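Local coordinates for bifunctional GH43-CE protein (Bacteroides eggerthii, PDB 6MLY), which probably hydrolyses the glycosidic bonds of xylan-type polysaccharides through a family 43 glycoside hydrolase domain and carries a second, carbohydrate esterase-type alpha/beta-hydrolase domain, at residues G271-R275 and K476-T480; S589-F594 and A699-G703; T225-H229 and G240-Q245; G105-L109 and F121-L127. The contacts are given in a common frame with arbitrary orientation. Residue numbers count along the deposited sequence, not the author numbering.

Contact 1. Residues G271-R275 and K476-T480. With EDO (1,2-ethanediol), chain F.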
loop_
_atom_site.group_PDB
_atom_site.type_symbol
_atom_site.label_atom_id
_atom_site.label_comp_id
_atom_site.label_asym_id
_atom_site.label_seq_id
_atom_site.Cartn_x
_atom_site.Cartn_y
_atom_site.Cartn_z
ATOM N N GLY A 271 0.899 -8.218 9.842
ATOM C CA GLY A 271 1.616 -7.660 8.689
ATOM C C GLY A 271 1.721 -6.141 8.728
ATOM O O GLY A 271 2.121 -5.562 9.743
ATOM N N ALA A 272 1.356 -5.502 7.605
ATOM C CA ALA A 272 1.637 -4.079 7.330
ATOM C C ALA A 272 0.853 -3.173 8.287
ATOM O O ALA A 272 1.426 -2.258 8.892
ATOM C CB ALA A 272 1.317 -3.759 5.890
ATOM N N VAL A 273 -0.453 -3.440 8.418
ATOM C CA VAL A 273 -1.342 -2.681 9.307
ATOM C C VAL A 273 -0.682 -2.543 10.689
ATOM O O VAL A 273 -0.790 -1.492 11.326
ATOM C CB VAL A 273 -2.743 -3.323 9.390
ATOM C CG1 VAL A 273 -2.779 -4.539 10.308
ATOM C CG2 VAL A 273 -3.807 -2.311 9.789
ATOM N N GLY A 274 0.011 -3.599 11.133
ATOM C CA GLY A 274 0.806 -3.568 12.367
ATOM C C GLY A 274 0.503 -4.743 13.287
ATOM O O GLY A 274 0.465 -5.896 12.846
ATOM N N ARG A 275 0.303 -4.426 14.575
ATOM C CA ARG A 275 0.123 -5.405 15.665
ATOM C C ARG A 275 -1.191 -5.091 16.397
ATOM O O ARG A 275 -1.294 -4.087 17.100
ATOM C CB ARG A 275 1.354 -5.376 16.579
ATOM C CG ARG A 275 2.675 -5.520 15.833
ATOM C CD ARG A 275 3.870 -5.782 16.734
ATOM N NE ARG A 275 4.450 -4.564 17.290
ATOM C CZ ARG A 275 5.153 -4.503 18.419
ATOM N NH1 ARG A 275 5.382 -5.599 19.123
ATOM N NH2 ARG A 275 5.618 -3.344 18.849
ATOM N N LYS A 476 3.968 -2.040 -2.333
ATOM C CA LYS A 476 3.982 -3.328 -1.624
ATOM C C LYS A 476 4.504 -3.107 -0.198
ATOM O O LYS A 476 5.701 -3.240 0.060
ATOM C CB LYS A 476 4.832 -4.370 -2.362
ATOM C CG LYS A 476 4.263 -4.863 -3.686
ATOM C CD LYS A 476 2.817 -5.305 -3.609
ATOM C CE LYS A 476 2.367 -6.082 -4.830
ATOM N NZ LYS A 476 2.940 -7.449 -4.871
ATOM N N MET A 477 3.582 -2.765 0.708
ATOM C CA MET A 477 3.889 -2.494 2.106
ATOM C C MET A 477 4.542 -3.736 2.732
ATOM O O MET A 477 4.062 -4.851 2.529
ATOM C CB MET A 477 2.612 -2.150 2.884
ATOM C CG MET A 477 2.010 -0.807 2.515
ATOM S SD MET A 477 0.245 -0.675 3.000
ATOM C CE MET A 477 0.231 1.064 3.520
ATOM N N GLN A 478 5.645 -3.531 3.464
ATOM C CA GLN A 478 6.248 -4.575 4.295
ATOM C C GLN A 478 6.452 -4.036 5.722
ATOM O O GLN A 478 6.886 -2.887 5.918
ATOM C CB GLN A 478 7.566 -5.084 3.703
ATOM C CG GLN A 478 8.036 -6.392 4.339
ATOM C CD GLN A 478 9.486 -6.740 4.092
ATOM O OE1 GLN A 478 10.161 -6.161 3.242
ATOM N NE2 GLN A 478 9.981 -7.707 4.847
ATOM N N TYR A 479 6.133 -4.883 6.709
ATOM C CA TYR A 479 6.286 -4.564 8.115
ATOM C C TYR A 479 7.742 -4.815 8.531
ATOM O O TYR A 479 8.089 -5.906 8.982
ATOM C CB TYR A 479 5.299 -5.379 8.955
ATOM C CG TYR A 479 5.306 -5.023 10.420
ATOM C CD1 TYR A 479 4.646 -3.896 10.880
ATOM C CD2 TYR A 479 5.988 -5.801 11.344
ATOM C CE1 TYR A 479 4.656 -3.555 12.222
ATOM C CE2 TYR A 479 6.010 -5.473 12.690
ATOM C CZ TYR A 479 5.339 -4.346 13.131
ATOM O OH TYR A 479 5.349 -4.002 14.454
ATOM N N THR A 480 8.577 -3.783 8.364
ATOM C CA THR A 480 10.022 -3.844 8.607
ATOM C C THR A 480 10.315 -3.343 10.027
ATOM O O THR A 480 9.476 -2.684 10.643
ATOM C CB THR A 480 10.780 -3.054 7.529
ATOM O OG1 THR A 480 10.452 -1.666 7.615
ATOM C CG2 THR A 480 10.465 -3.521 6.124
HETATM C C1 EDO F . 7.900 -4.794 21.499
HETATM O O1 EDO F . 6.508 -4.464 21.425
HETATM C C2 EDO F . 8.668 -3.549 21.915
HETATM O O2 EDO F . 8.159 -3.081 23.172
#

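Contact 2. Residues S589-F594 and A699-G703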
loop_
_atom_site.group_PDB
_atom_site.type_symbol
_atom_site.label_atom_id
_atom_site.label_comp_id
_atom_site.label_asym_id
_atom_site.label_seq_id
_atom_site.Cartn_x
_atom_site.Cartn_y
_atom_site.Cartn_z
ATOM N N SER A 589 12.537 -12.448 -22.966
ATOM C CA SER A 589 13.261 -13.366 -23.840
ATOM C C SER A 589 14.467 -13.963 -23.101
ATOM O O SER A 589 15.001 -14.988 -23.521
ATOM C CB SER A 589 13.671 -12.696 -25.132
ATOM O OG SER A 589 14.383 -11.493 -24.887
ATOM N N GLY A 590 14.891 -13.309 -22.010
ATOM C CA GLY A 590 15.906 -13.838 -21.094
ATOM C C GLY A 590 15.360 -14.973 -20.241
ATOM O O GLY A 590 16.040 -15.974 -20.029
ATOM N N ASP A 591 14.121 -14.804 -19.762
ATOM C CA ASP A 591 13.431 -15.766 -18.894
ATOM C C ASP A 591 13.145 -17.059 -19.666
ATOM O O ASP A 591 13.648 -18.123 -19.303
ATOM C CB ASP A 591 12.132 -15.174 -18.339
ATOM C CG ASP A 591 12.346 -13.939 -17.483
ATOM O OD1 ASP A 591 12.954 -14.079 -16.399
ATOM O OD2 ASP A 591 11.905 -12.850 -17.907
ATOM N N ALA A 592 12.329 -16.948 -20.723
ATOM C CA ALA A 592 11.974 -18.067 -21.603
ATOM C C ALA A 592 12.091 -17.612 -23.061
ATOM O O ALA A 592 12.423 -16.458 -23.323
ATOM C CB ALA A 592 10.582 -18.556 -21.276
ATOM N N LYS A 593 11.826 -18.528 -23.997
ATOM C CA LYS A 593 11.841 -18.232 -25.433
ATOM C C LYS A 593 10.449 -18.496 -26.022
ATOM O O LYS A 593 9.630 -19.186 -25.414
ATOM C CB LYS A 593 12.908 -19.071 -26.145
ATOM C CG LYS A 593 14.328 -18.931 -25.605
ATOM C CD LYS A 593 14.894 -17.521 -25.675
ATOM C CE LYS A 593 16.284 -17.399 -25.081
ATOM N NZ LYS A 593 16.796 -16.009 -25.141
ATOM N N PHE A 594 10.202 -17.934 -27.212
ATOM C CA PHE A 594 8.936 -18.093 -27.942
ATOM C C PHE A 594 8.661 -19.584 -28.127
ATOM O O PHE A 594 9.564 -20.340 -28.477
ATOM C CB PHE A 594 8.983 -17.349 -29.281
ATOM C CG PHE A 594 7.671 -17.302 -30.025
ATOM C CD1 PHE A 594 7.367 -18.252 -30.988
ATOM C CD2 PHE A 594 6.735 -16.318 -29.752
ATOM C CE1 PHE A 594 6.154 -18.221 -31.657
ATOM C CE2 PHE A 594 5.524 -16.284 -30.429
ATOM C CZ PHE A 594 5.237 -17.235 -31.379
ATOM N N ALA A 699 17.100 -13.134 -29.914
ATOM C CA ALA A 699 17.008 -13.428 -28.491
ATOM C C ALA A 699 15.650 -14.067 -28.172
ATOM O O ALA A 699 15.569 -14.905 -27.285
ATOM C CB ALA A 699 17.223 -12.171 -27.682
ATOM N N LEU A 700 14.598 -13.656 -28.889
ATOM C CA LEU A 700 13.223 -14.071 -28.594
ATOM C C LEU A 700 13.013 -15.549 -28.945
ATOM O O LEU A 700 12.263 -16.238 -28.271
ATOM C CB LEU A 700 12.246 -13.185 -29.373
ATOM C CG LEU A 700 10.773 -13.587 -29.283
ATOM C CD1 LEU A 700 10.246 -13.395 -27.868
ATOM C CD2 LEU A 700 9.936 -12.808 -30.297
ATOM N N ILE A 701 13.648 -16.015 -30.021
ATOM C CA ILE A 701 13.488 -17.394 -30.486
ATOM C C ILE A 701 14.608 -18.259 -29.902
ATOM O O ILE A 701 14.537 -19.480 -29.967
ATOM C CB ILE A 701 13.460 -17.468 -32.028
ATOM C CG1 ILE A 701 14.830 -17.164 -32.645
ATOM C CG2 ILE A 701 12.371 -16.563 -32.584
ATOM C CD1 ILE A 701 14.905 -17.405 -34.131
ATOM N N GLY A 702 15.646 -17.619 -29.357
ATOM C CA GLY A 702 16.825 -18.326 -28.891
ATOM C C GLY A 702 17.479 -19.079 -30.034
ATOM O O GLY A 702 17.589 -20.302 -30.004
ATOM N N GLY A 703 17.890 -18.325 -31.056
ATOM C CA GLY A 703 18.439 -18.876 -32.285
ATOM C C GLY A 703 18.724 -17.784 -33.303
ATOM O O GLY A 703 18.266 -16.647 -33.157
#

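Contact 3. Residues T225-H229 and G240-Q245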
loop_
_atom_site.group_PDB
_atom_site.type_symbol
_atom_site.label_atom_id
_atom_site.label_comp_id
_atom_site.label_asym_id
_atom_site.label_seq_id
_atom_site.Cartn_x
_atom_site.Cartn_y
_atom_site.Cartn_z
ATOM N N THR A 225 3.728 -17.684 21.696
ATOM C CA THR A 225 3.043 -18.488 22.718
ATOM C C THR A 225 2.949 -17.711 24.044
ATOM O O THR A 225 3.887 -17.001 24.447
ATOM C CB THR A 225 3.733 -19.846 22.905
ATOM O OG1 THR A 225 3.621 -20.574 21.683
ATOM C CG2 THR A 225 3.139 -20.675 24.025
ATOM N N VAL A 226 1.798 -17.871 24.714
ATOM C CA VAL A 226 1.512 -17.307 26.038
ATOM C C VAL A 226 1.911 -18.349 27.093
ATOM O O VAL A 226 1.645 -19.541 26.914
ATOM C CB VAL A 226 0.025 -16.919 26.177
ATOM C CG1 VAL A 226 -0.252 -16.173 27.478
ATOM C CG2 VAL A 226 -0.470 -16.114 24.983
ATOM N N ILE A 227 2.528 -17.887 28.189
ATOM C CA ILE A 227 3.095 -18.778 29.214
ATOM C C ILE A 227 2.898 -18.159 30.607
ATOM O O ILE A 227 3.655 -17.290 31.047
ATOM C CB ILE A 227 4.575 -19.102 28.905
ATOM C CG1 ILE A 227 5.444 -17.842 28.811
ATOM C CG2 ILE A 227 4.688 -19.959 27.647
ATOM C CD1 ILE A 227 6.832 -18.079 28.260
ATOM N N VAL A 228 1.863 -18.642 31.302
ATOM C CA VAL A 228 1.467 -18.141 32.611
ATOM C C VAL A 228 2.303 -18.853 33.682
ATOM O O VAL A 228 2.580 -20.047 33.555
ATOM C CB VAL A 228 -0.045 -18.340 32.835
ATOM C CG1 VAL A 228 -0.478 -17.962 34.244
ATOM C CG2 VAL A 228 -0.862 -17.570 31.809
ATOM N N HIS A 229 2.706 -18.091 34.712
ATOM C CA HIS A 229 3.369 -18.595 35.927
ATOM C C HIS A 229 2.474 -18.345 37.146
ATOM O O HIS A 229 2.164 -17.196 37.459
ATOM C CB HIS A 229 4.728 -17.916 36.144
ATOM C CG HIS A 229 5.839 -18.501 35.341
ATOM N ND1 HIS A 229 5.612 -19.219 34.178
ATOM C CD2 HIS A 229 7.179 -18.464 35.516
ATOM C CE1 HIS A 229 6.766 -19.611 33.678
ATOM N NE2 HIS A 229 7.744 -19.156 34.479
ATOM N N GLY A 240 3.889 -22.366 35.663
ATOM C CA GLY A 240 4.579 -22.565 34.353
ATOM C C GLY A 240 3.848 -23.565 33.474
ATOM O O GLY A 240 3.980 -24.772 33.669
ATOM N N ARG A 241 3.081 -23.052 32.502
ATOM C CA ARG A 241 2.364 -23.869 31.514
ATOM C C ARG A 241 2.313 -23.127 30.172
ATOM O O ARG A 241 2.809 -22.008 30.053
ATOM C CB ARG A 241 0.947 -24.186 32.009
ATOM C CG ARG A 241 0.900 -25.065 33.250
ATOM C CD ARG A 241 -0.469 -25.659 33.531
ATOM N NE ARG A 241 -0.487 -26.380 34.803
ATOM C CZ ARG A 241 -1.474 -27.167 35.220
ATOM N NH1 ARG A 241 -2.559 -27.328 34.481
ATOM N NH2 ARG A 241 -1.372 -27.794 36.378
ATOM N N VAL A 242 1.726 -23.783 29.164
ATOM C CA VAL A 242 1.297 -23.152 27.911
ATOM C C VAL A 242 -0.230 -23.007 27.972
ATOM O O VAL A 242 -0.932 -23.999 28.143
ATOM C CB VAL A 242 1.751 -23.984 26.690
ATOM C CG1 VAL A 242 1.138 -23.489 25.383
ATOM C CG2 VAL A 242 3.269 -24.047 26.577
ATOM N N VAL A 243 -0.744 -21.777 27.846
ATOM C CA VAL A 243 -2.193 -21.537 27.959
ATOM C C VAL A 243 -2.799 -21.174 26.591
ATOM O O VAL A 243 -3.983 -21.424 26.371
ATOM C CB VAL A 243 -2.521 -20.470 29.022
ATOM C CG1 VAL A 243 -1.799 -20.736 30.337
ATOM C CG2 VAL A 243 -2.239 -19.059 28.529
ATOM N N PHE A 244 -2.015 -20.571 25.688
ATOM C CA PHE A 244 -2.520 -20.226 24.350
ATOM C C PHE A 244 -1.391 -20.322 23.314
ATOM O O PHE A 244 -0.261 -19.898 23.566
ATOM C CB PHE A 244 -3.174 -18.840 24.367
ATOM C CG PHE A 244 -4.143 -18.554 23.245
ATOM C CD1 PHE A 244 -5.039 -19.518 22.799
ATOM C CD2 PHE A 244 -4.186 -17.301 22.653
ATOM C CE1 PHE A 244 -5.931 -19.246 21.771
ATOM C CE2 PHE A 244 -5.083 -17.026 21.631
ATOM C CZ PHE A 244 -5.956 -17.997 21.195
ATOM N N GLN A 245 -1.725 -20.881 22.145
ATOM C CA GLN A 245 -0.770 -21.117 21.069
ATOM C C GLN A 245 -1.522 -21.167 19.732
ATOM O O GLN A 245 -1.683 -22.230 19.130
ATOM C CB GLN A 245 0.005 -22.402 21.362
ATOM C CG GLN A 245 1.154 -22.658 20.398
ATOM C CD GLN A 245 2.136 -23.657 20.956
ATOM O OE1 GLN A 245 2.819 -23.399 21.946
ATOM N NE2 GLN A 245 2.218 -24.811 20.315
#

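Contact 4. Residues G105-L109 and F121-L127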
loop_
_atom_site.group_PDB
_atom_site.type_symbol
_atom_site.label_atom_id
_atom_site.label_comp_id
_atom_site.label_asym_id
_atom_site.label_seq_id
_atom_site.Cartn_x
_atom_site.Cartn_y
_atom_site.Cartn_z
ATOM N N GLY A 105 -7.372 5.079 44.578
ATOM C CA GLY A 105 -7.840 6.357 44.042
ATOM C C GLY A 105 -6.891 6.999 43.039
ATOM O O GLY A 105 -7.215 8.056 42.492
ATOM N N VAL A 106 -5.730 6.386 42.785
ATOM C CA VAL A 106 -4.728 6.999 41.910
ATOM C C VAL A 106 -4.356 6.025 40.785
ATOM O O VAL A 106 -4.040 4.858 41.043
ATOM C CB VAL A 106 -3.487 7.452 42.703
ATOM C CG1 VAL A 106 -2.347 7.868 41.781
ATOM C CG2 VAL A 106 -3.827 8.577 43.669
ATOM N N TYR A 107 -4.392 6.529 39.545
ATOM C CA TYR A 107 -3.929 5.801 38.371
ATOM C C TYR A 107 -2.403 5.899 38.297
ATOM O O TYR A 107 -1.834 6.975 38.479
ATOM C CB TYR A 107 -4.583 6.350 37.098
ATOM C CG TYR A 107 -6.064 6.084 37.003
ATOM C CD1 TYR A 107 -6.988 7.036 37.403
ATOM C CD2 TYR A 107 -6.541 4.868 36.542
ATOM C CE1 TYR A 107 -8.350 6.793 37.337
ATOM C CE2 TYR A 107 -7.899 4.608 36.472
ATOM C CZ TYR A 107 -8.807 5.574 36.871
ATOM O OH TYR A 107 -10.147 5.330 36.809
ATOM N N TYR A 108 -1.762 4.762 38.013
ATOM C CA TYR A 108 -0.310 4.658 37.932
ATOM C C TYR A 108 0.082 4.084 36.568
ATOM O O TYR A 108 -0.329 2.969 36.218
ATOM C CB TYR A 108 0.231 3.781 39.065
ATOM C CG TYR A 108 0.085 4.379 40.439
ATOM C CD1 TYR A 108 -1.037 4.129 41.213
ATOM C CD2 TYR A 108 1.065 5.204 40.965
ATOM C CE1 TYR A 108 -1.179 4.676 42.480
ATOM C CE2 TYR A 108 0.936 5.763 42.226
ATOM C CZ TYR A 108 -0.187 5.495 42.990
ATOM O OH TYR A 108 -0.311 6.050 44.230
ATOM N N LEU A 109 0.884 4.862 35.828
ATOM C CA LEU A 109 1.316 4.540 34.469
ATOM C C LEU A 109 2.847 4.623 34.379
ATOM O O LEU A 109 3.437 5.643 34.738
ATOM C CB LEU A 109 0.658 5.531 33.507
ATOM C CG LEU A 109 0.227 4.941 32.168
ATOM C CD1 LEU A 109 -0.284 6.033 31.239
ATOM C CD2 LEU A 109 1.366 4.168 31.526
ATOM N N PHE A 121 7.764 7.156 35.352
ATOM C CA PHE A 121 6.534 6.890 36.103
ATOM C C PHE A 121 5.651 8.143 36.090
ATOM O O PHE A 121 6.130 9.252 36.341
ATOM C CB PHE A 121 6.845 6.462 37.542
ATOM C CG PHE A 121 6.966 4.972 37.736
ATOM C CD1 PHE A 121 5.841 4.190 37.946
ATOM C CD2 PHE A 121 8.202 4.347 37.686
ATOM C CE1 PHE A 121 5.951 2.819 38.112
ATOM C CE2 PHE A 121 8.310 2.974 37.853
ATOM C CZ PHE A 121 7.184 2.213 38.064
ATOM N N TYR A 122 4.356 7.936 35.826
ATOM C CA TYR A 122 3.361 8.997 35.725
ATOM C C TYR A 122 2.168 8.650 36.630
ATOM O O TYR A 122 1.716 7.502 36.631
ATOM C CB TYR A 122 2.915 9.148 34.266
ATOM C CG TYR A 122 4.002 9.427 33.256
ATOM C CD1 TYR A 122 4.734 8.404 32.673
ATOM C CD2 TYR A 122 4.261 10.720 32.832
ATOM C CE1 TYR A 122 5.707 8.662 31.715
ATOM C CE2 TYR A 122 5.225 10.997 31.874
ATOM C CZ TYR A 122 5.954 9.965 31.312
ATOM O OH TYR A 122 6.912 10.254 30.383
ATOM N N THR A 123 1.660 9.634 37.387
ATOM C CA THR A 123 0.533 9.416 38.308
ATOM C C THR A 123 -0.479 10.565 38.213
ATOM O O THR A 123 -0.096 11.722 38.064
ATOM C CB THR A 123 1.011 9.278 39.759
ATOM O OG1 THR A 123 1.490 10.554 40.186
ATOM C CG2 THR A 123 2.088 8.229 39.937
ATOM N N THR A 124 -1.769 10.223 38.341
ATOM C CA THR A 124 -2.874 11.192 38.301
ATOM C C THR A 124 -4.144 10.596 38.928
ATOM O O THR A 124 -4.298 9.374 38.991
ATOM C CB THR A 124 -3.181 11.621 36.862
ATOM O OG1 THR A 124 -4.134 12.682 36.924
ATOM C CG2 THR A 124 -3.718 10.491 36.014
ATOM N N LYS A 125 -5.061 11.477 39.353
ATOM C CA LYS A 125 -6.364 11.083 39.909
ATOM C C LYS A 125 -7.449 11.154 38.825
ATOM O O LYS A 125 -8.594 10.799 39.071
ATOM C CB LYS A 125 -6.728 11.965 41.110
ATOM C CG LYS A 125 -5.912 11.696 42.370
ATOM C CD LYS A 125 -6.132 12.696 43.499
ATOM C CE LYS A 125 -6.951 12.152 44.651
ATOM N NZ LYS A 125 -7.169 13.185 45.692
ATOM N N ASN A 126 -7.084 11.617 37.627
ATOM C CA ASN A 126 -8.001 11.663 36.483
ATOM C C ASN A 126 -7.224 11.283 35.216
ATOM O O ASN A 126 -6.498 12.104 34.657
ATOM C CB ASN A 126 -8.669 13.036 36.356
ATOM C CG ASN A 126 -9.834 13.048 35.390
ATOM O OD1 ASN A 126 -9.972 12.156 34.555
ATOM N ND2 ASN A 126 -10.679 14.061 35.494
ATOM N N LEU A 127 -7.411 10.039 34.764
ATOM C CA LEU A 127 -6.621 9.449 33.669
ATOM C C LEU A 127 -6.939 10.114 32.316
ATOM O O LEU A 127 -6.142 10.028 31.384
ATOM C CB LEU A 127 -6.900 7.942 33.632
ATOM C CG LEU A 127 -5.916 7.095 32.829
ATOM C CD1 LEU A 127 -4.484 7.356 33.261
ATOM C CD2 LEU A 127 -6.245 5.618 32.963
#

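Contact 1. Residues G271-R275 and K476-T480
The seam between the family 43 glycoside hydrolase domain and the concanavalin A-like domain shows how one aromatic side chain can fit two modules together. Tyr479, the centre of an inverse gamma turn, points at the loop 271-275 and gives up the most surface here. Its CD1 lies 3.2 Å from Gly271 O and its CE1 3.9 Å from the CA of Gly274, whose backbone angles call for glycine. Two residues earlier in the chain, Met477 CB meets Ala272 CB at 3.6 Å. In family 43 enzymes a beta-sandwich like this commonly packs against the catalytic propeller, and here the loop linking strands 262-269 and 275-282 receives it, with Ala272 N also bonded to Asp455. Arg275 NE approaches Tyr479 OH to 3.0 Å. The Arg275 side chain lies about 9 Å from that of Asp143, predicted to modulate the pKa of the catalytic acid. Arg275 NH1 and NH2 donate to O1 of a 1,2-ethanediol, at 2.8 and 2.9 Å; the diol, probably from the crystallisation liquor, is also hydrogen-bonded to Asp32.

Contact 2. Residues S589-F594 and A699-G703
Leu700, Lys593 and Phe594 carry most of this contact, and together they illustrate how the last turn of a short helix can be held by a loop that has no regular structure. The peptide of Leu700 supplies the central link: Phe594 N donates to Leu700 O at 2.9 Å in a nearly straight bond of 175°. The Leu700 side chain adds an apolar touch, Leu700 CG lying 4.2 Å from Phe594 CB, while Ser589 CB comes to 3.8 Å from Leu700 CA. The Phe594 side chain touches Met711 and Leu715, as does Ile701.

Lys593 works differently. Its aliphatic chain runs past the helix end, with CD 3.8 Å from Gly702 N. Lys593 NZ donates to Ala699 O at 2.7 Å. A second bond, of 2.6 Å, runs from Lys593 NZ to Ser589 O. One ammonium group thus ties the helix terminus to Ser589, four residues back in its own loop. Gly702 leaves the helix with positive phi, and a CB there would be tight against Lys593 CG. Ser589 OG turns instead to the backbone of Trp557.

Such a junction, in which the loop between strand 579-584 and helix 596-610 receives the C-terminal end of helix 696-701, belongs to the connections surrounding the central, largely parallel sheet of an alpha/beta-hydrolase fold, here the esterase-type domain.

Contact 3. Residues T225-H229 and G240-Q245
Two chains, extended but for a kink at Val243 and running in nearly opposite directions, 159° apart end to end, fit here mainly through small branched side chains. On one side Val243 is the chief bump: its CB points at segment 225-229, and its two methyls enter the hollow between Val226 and Val228, CG2 reaching Val226 CG1 at 3.7 Å and CG1 reaching Val228 CG2 at 3.6 Å. Val226 in turn rests its CG2 on Phe244 CB at 3.9 Å, whereas the Phe244 ring leads away. Elsewhere Thr225 fills a second recess, with CG2 3.7 Å from Val242 CG1 and 3.5 Å from Phe244 O. Gly240 lies close to the imidazole, its CA 3.5 Å from His229 ND1.

Backbone bonds keep these surfaces matched. Val226 N donates to Phe244 O at 3.1 Å and Arg241 N to Val228 O at 3.2 Å, while the bond from Val243 N to Val226 O, at 3.4 Å, is weak. Between them, Ile227 CA makes a CA-H...O contact of 3.3 Å with Arg241 O. Thr225 OG1 closes one end by donating to Gln245 OE1 at 2.9 Å.

This is a loose antiparallel pairing on the outside of the family 43 catalytic domain, a beta-propeller in this family: Val226 and Val228 also touch strand 210-214 through Phe214, Val243 and Phe244 meet Leu291, and the chain proceeds from 240-245 toward strand 250-256.

Contact 4. Residues G105-L109 and F121-L127
Four backbone hydrogen bonds join these halves of a beta hairpin in the family 43 domain. At the pair Tyr107-Thr124, Tyr107 N donates to Thr124 O at 2.9 Å and Thr124 N returns a bond to Tyr107 O at 3.3 Å; at Leu109-Tyr122, Leu109 N reaches Tyr122 O at 2.9 Å and Tyr122 N reaches Leu109 O at 2.7 Å. Tyr108 and Thr123 form the non-hydrogen-bonded pair between them, and their backbones bond outward, to Arg101 of strand 99-103 and Lys133 of the next strand. Thr124 OG1 accepts from Asn126 N at 3.2 Å, an ST turn ending the strand, and is also bonded to Pro131 O. After that turn, Leu127 lies over Tyr107, its CB 4.0 Å from the ring centroid in a CH-pi contact. With N and O of Tyr107, Leu109, Tyr122 and Thr124 paired across the hairpin of a four-stranded propeller blade, Tyr107, Leu109 and Tyr122 share a face and pack their side chains on largely aromatic and aliphatic neighbours, among them Tyr43, Leu100 and Tyr73.

In the fold
Along the chain the contacts follow in series: contact 4, contact 3, contact 1, contact 2. Contacts 3 and 4 both belong to the family 43 domain, with centres about 30 Å apart; contact 4 sits within the sheet of strands 99-103 to 133-137, whereas contact 3 lies beside strand 210-214. Contact 1, nearest the middle of the molecule, joins that domain to the concanavalin A-like one, its centre about 27 Å from that of contact 3 and about 33 Å from that of contact 4. Contact 2 belongs to the esterase-type domain, its centre about 71 Å from that of contact 4, across the chain's centre. The two presumed catalytic modules thus occupy separate regions of one chain.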